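Local coordinates for adenosine monophosphate-protein transferase (PDB 2JB7) that binds adenosine monophosphate and probably acts as an adenosine-specific kinase or protein AMP transferase, though its function is not established, at residues I20-F25 against R108-T113. Residues are numbered along the deposited sequence; the frame is centred on the assembly and turned at random.
Sequences IGQAHF and RIFAAT. With AMP (adenosine monophosphate), chain F; AMP (adenosine monophosphate), chain D; ACT (acetate ion), chain G.
I20-Q22 and R108-T113 run antiparallel, 166° between strand directions, and a classic beta bulge shifts their register where F110 and A111 together face I20. I20 O lies 2.7 Å from F110 N, which donates to it, and more weakly takes the A111 N-H, while I20 N donates to A111 O. Beyond the bulge Q22 and R108 form a hydrogen-bonded pair, with Q22 N to R108 O at 2.9 Å and R108 N returning a bond to Q22 O. This pairing joins strand 17-22 to strand 108-113, which lies at one border of the chain's five-stranded antiparallel sheet. Between the two bonded pairs G21 CA sits 4.0 Å from I109 CA; a CB on G21 would collide with R108 O. The F110 ring, its CG anti to the carbonyl carbon (chi1 -59°), reaches back along the partner strand, with CE2 3.6 Å from G21 C and CD2 beside I20 CG2. Q22 extends alongside, bringing OE1 to the ring edge at CZ. Q22 OE1 also accepts R108 NH1 at 3.0 Å, from above the amide plane, the amide and guanidinium being almost perpendicular (88°). Q22 NE2 bonds F110 O of a second subunit, which ties the amide into the subunit interface. R108 bends at chi2 and chi3, laying its guanidinium over F110 CE1, and its NE and NH2 both donate to O of an acetate ion, probably from the crystallisation liquor, that R108 NE of a third subunit also binds. A leucine in place of R108 would probably leave Q22 OE1 without this donor and take away the flat group that covers F110 CE1. Past Q22 the chain leaves the pairing for an AMP pocket, where one face of the F25 ring lies against the adenine, F25 CE1 3.4 Å from C5 of the chain F AMP.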
loop_
_atom_site.group_PDB
_atom_site.type_symbol
_atom_site.label_atom_id
_atom_site.label_comp_id
_atom_site.label_asym_id
_atom_site.label_seq_id
_atom_site.Cartn_x
_atom_site.Cartn_y
_atom_site.Cartn_z
ATOM N N ILE A 20 3.842 -19.682 -2.800
ATOM C CA ILE A 20 2.651 -20.452 -2.398
ATOM C C ILE A 20 1.854 -19.604 -1.404
ATOM O O ILE A 20 2.417 -19.058 -0.462
ATOM C CB ILE A 20 3.028 -21.787 -1.759
ATOM C CG1 ILE A 20 4.011 -22.543 -2.652
ATOM C CG2 ILE A 20 1.775 -22.620 -1.505
ATOM C CD1 ILE A 20 4.580 -23.844 -2.033
ATOM N N GLY A 21 0.553 -19.494 -1.608
ATOM C CA GLY A 21 -0.294 -18.727 -0.705
ATOM C C GLY A 21 -1.724 -19.224 -0.667
ATOM O O GLY A 21 -2.026 -20.305 -1.151
ATOM N N GLN A 22 -2.568 -18.417 -0.046
ATOM C CA GLN A 22 -3.998 -18.705 0.051
ATOM C C GLN A 22 -4.764 -17.446 -0.315
ATOM O O GLN A 22 -4.389 -16.317 0.044
ATOM C CB GLN A 22 -4.315 -19.111 1.464
ATOM C CG GLN A 22 -5.686 -19.739 1.621
ATOM C CD GLN A 22 -5.912 -20.017 3.048
ATOM O OE1 GLN A 22 -5.159 -20.769 3.674
ATOM N NE2 GLN A 22 -6.905 -19.375 3.604
ATOM N N ALA A 23 -5.844 -17.662 -1.067
ATOM C CA ALA A 23 -6.683 -16.586 -1.545
ATOM C C ALA A 23 -8.134 -17.031 -1.368
ATOM O O ALA A 23 -8.441 -17.780 -0.396
ATOM C CB ALA A 23 -6.342 -16.308 -3.007
ATOM N N HIS A 24 -9.003 -16.522 -2.223
ATOM C CA HIS A 24 -10.411 -16.893 -2.274
ATOM C C HIS A 24 -10.985 -16.306 -3.551
ATOM O O HIS A 24 -10.500 -15.306 -4.066
ATOM C CB HIS A 24 -11.198 -16.403 -1.052
ATOM C CG HIS A 24 -11.540 -14.940 -1.080
ATOM N ND1 HIS A 24 -10.575 -13.952 -1.045
ATOM C CD2 HIS A 24 -12.729 -14.299 -1.114
ATOM C CE1 HIS A 24 -11.165 -12.766 -1.069
ATOM N NE2 HIS A 24 -12.468 -12.945 -1.117
ATOM N N PHE A 25 -12.041 -16.932 -4.050
ATOM C CA PHE A 25 -12.800 -16.439 -5.187
ATOM C C PHE A 25 -12.106 -16.735 -6.482
ATOM O O PHE A 25 -10.867 -16.587 -6.616
ATOM C CB PHE A 25 -13.065 -14.917 -5.074
ATOM C CG PHE A 25 -14.026 -14.367 -6.116
ATOM C CD1 PHE A 25 -15.179 -15.068 -6.483
ATOM C CD2 PHE A 25 -13.786 -13.122 -6.693
ATOM C CE1 PHE A 25 -16.044 -14.552 -7.451
ATOM C CE2 PHE A 25 -14.669 -12.605 -7.624
ATOM C CZ PHE A 25 -15.794 -13.329 -7.993
ATOM N N ARG A 108 -3.060 -14.558 2.346
ATOM C CA ARG A 108 -1.766 -14.813 2.955
ATOM C C ARG A 108 -0.802 -15.452 1.962
ATOM O O ARG A 108 -1.209 -16.056 0.960
ATOM C CB ARG A 108 -1.921 -15.726 4.160
ATOM C CG ARG A 108 -2.559 -17.061 3.814
ATOM C CD ARG A 108 -3.538 -17.605 4.880
ATOM N NE ARG A 108 -2.816 -18.018 6.084
ATOM C CZ ARG A 108 -2.969 -19.187 6.698
ATOM N NH1 ARG A 108 -3.876 -20.101 6.294
ATOM N NH2 ARG A 108 -2.208 -19.437 7.741
ATOM N N ILE A 109 0.489 -15.298 2.252
ATOM C CA ILE A 109 1.537 -15.982 1.507
ATOM C C ILE A 109 2.321 -16.884 2.468
ATOM O O ILE A 109 2.695 -16.442 3.551
ATOM C CB ILE A 109 2.474 -14.952 0.822
ATOM C CG1 ILE A 109 1.635 -13.934 -0.001
ATOM C CG2 ILE A 109 3.521 -15.703 0.006
ATOM C CD1 ILE A 109 2.487 -12.804 -0.643
ATOM N N PHE A 110 2.529 -18.140 2.107
ATOM C CA PHE A 110 3.233 -19.091 2.979
ATOM C C PHE A 110 4.724 -19.148 2.757
ATOM O O PHE A 110 5.450 -19.405 3.699
ATOM C CB PHE A 110 2.691 -20.510 2.794
ATOM C CG PHE A 110 1.216 -20.663 3.078
ATOM C CD1 PHE A 110 0.733 -20.522 4.365
ATOM C CD2 PHE A 110 0.326 -20.947 2.048
ATOM C CE1 PHE A 110 -0.626 -20.661 4.667
ATOM C CE2 PHE A 110 -1.049 -21.088 2.319
ATOM C CZ PHE A 110 -1.521 -20.953 3.617
ATOM N N ALA A 111 5.175 -18.982 1.521
ATOM C CA ALA A 111 6.561 -19.135 1.147
ATOM C C ALA A 111 6.814 -18.373 -0.144
ATOM O O ALA A 111 5.939 -18.336 -1.034
ATOM C CB ALA A 111 6.885 -20.598 0.947
ATOM N N ALA A 112 8.000 -17.789 -0.253
ATOM C CA ALA A 112 8.524 -17.326 -1.529
ATOM C C ALA A 112 10.012 -17.724 -1.532
ATOM O O ALA A 112 10.772 -17.205 -0.725
ATOM C CB ALA A 112 8.330 -15.857 -1.679
ATOM N N THR A 113 10.408 -18.660 -2.402
ATOM C CA THR A 113 11.702 -19.295 -2.210
ATOM C C THR A 113 12.116 -20.143 -3.387
ATOM O O THR A 113 11.269 -20.555 -4.198
ATOM C CB THR A 113 11.674 -20.197 -0.955
ATOM O OG1 THR A 113 13.016 -20.502 -0.525
ATOM C CG2 THR A 113 10.931 -21.475 -1.214
HETATM P P AMP F . -18.433 -19.375 -4.786
HETATM O O1P AMP F . -18.813 -20.316 -3.646
HETATM O O2P AMP F . -19.472 -18.344 -5.142
HETATM O O3P AMP F . -17.920 -20.047 -6.020
HETATM O "O5'" AMP F . -17.163 -18.439 -4.390
HETATM C "C5'" AMP F . -16.107 -18.695 -3.455
HETATM C "C4'" AMP F . -15.857 -17.466 -2.586
HETATM O "O4'" AMP F . -15.566 -16.281 -3.359
HETATM C "C3'" AMP F . -17.114 -17.181 -1.762
HETATM O "O3'" AMP F . -17.046 -17.968 -0.566
HETATM C "C2'" AMP F . -17.067 -15.672 -1.593
HETATM O "O2'" AMP F . -16.229 -15.387 -0.472
HETATM C "C1'" AMP F . -16.382 -15.200 -2.869
HETATM N N9 AMP F . -17.372 -14.721 -3.884
HETATM C C8 AMP F . -18.321 -15.431 -4.530
HETATM N N7 AMP F . -19.005 -14.673 -5.407
HETATM C C5 AMP F . -18.448 -13.425 -5.329
HETATM C C6 AMP F . -18.701 -12.170 -5.990
HETATM N N6 AMP F . -19.691 -12.110 -6.881
HETATM N N1 AMP F . -17.927 -11.083 -5.682
HETATM C C2 AMP F . -16.947 -11.206 -4.754
HETATM N N3 AMP F . -16.631 -12.344 -4.101
HETATM C C4 AMP F . -17.373 -13.459 -4.345
HETATM P P AMP D . 20.129 -18.254 -2.160
HETATM O O1P AMP D . 20.326 -17.971 -3.640
HETATM O O2P AMP D . 21.312 -17.823 -1.344
HETATM O O3P AMP D . 19.645 -19.659 -1.852
HETATM O "O5'" AMP D . 18.983 -17.162 -1.698
HETATM C "C5'" AMP D . 17.767 -17.403 -0.969
HETATM C "C4'" AMP D . 16.541 -16.955 -1.767
HETATM O "O4'" AMP D . 16.571 -15.554 -2.103
HETATM C "C3'" AMP D . 16.433 -17.710 -3.084
HETATM O "O3'" AMP D . 15.810 -18.991 -2.934
HETATM C "C2'" AMP D . 15.599 -16.751 -3.895
HETATM O "O2'" AMP D . 14.195 -16.939 -3.630
HETATM C "C1'" AMP D . 16.036 -15.379 -3.406
HETATM N N9 AMP D . 17.130 -14.786 -4.200
HETATM C C8 AMP D . 18.363 -15.311 -4.366
HETATM N N7 AMP D . 19.146 -14.496 -5.127
HETATM C C5 AMP D . 18.381 -13.422 -5.459
HETATM C C6 AMP D . 18.567 -12.183 -6.218
HETATM N N6 AMP D . 19.738 -11.880 -6.856
HETATM N N1 AMP D . 17.547 -11.308 -6.292
HETATM C C2 AMP D . 16.370 -11.539 -5.697
HETATM N N3 AMP D . 16.130 -12.648 -4.984
HETATM C C4 AMP D . 17.078 -13.604 -4.829
HETATM C C ACT G . 0.029 -16.538 7.965
HETATM O O ACT G . -1.181 -16.439 8.193
HETATM O OXT ACT G . 0.349 -17.102 6.944
HETATM C CH3 ACT G . 1.055 -15.968 8.878
#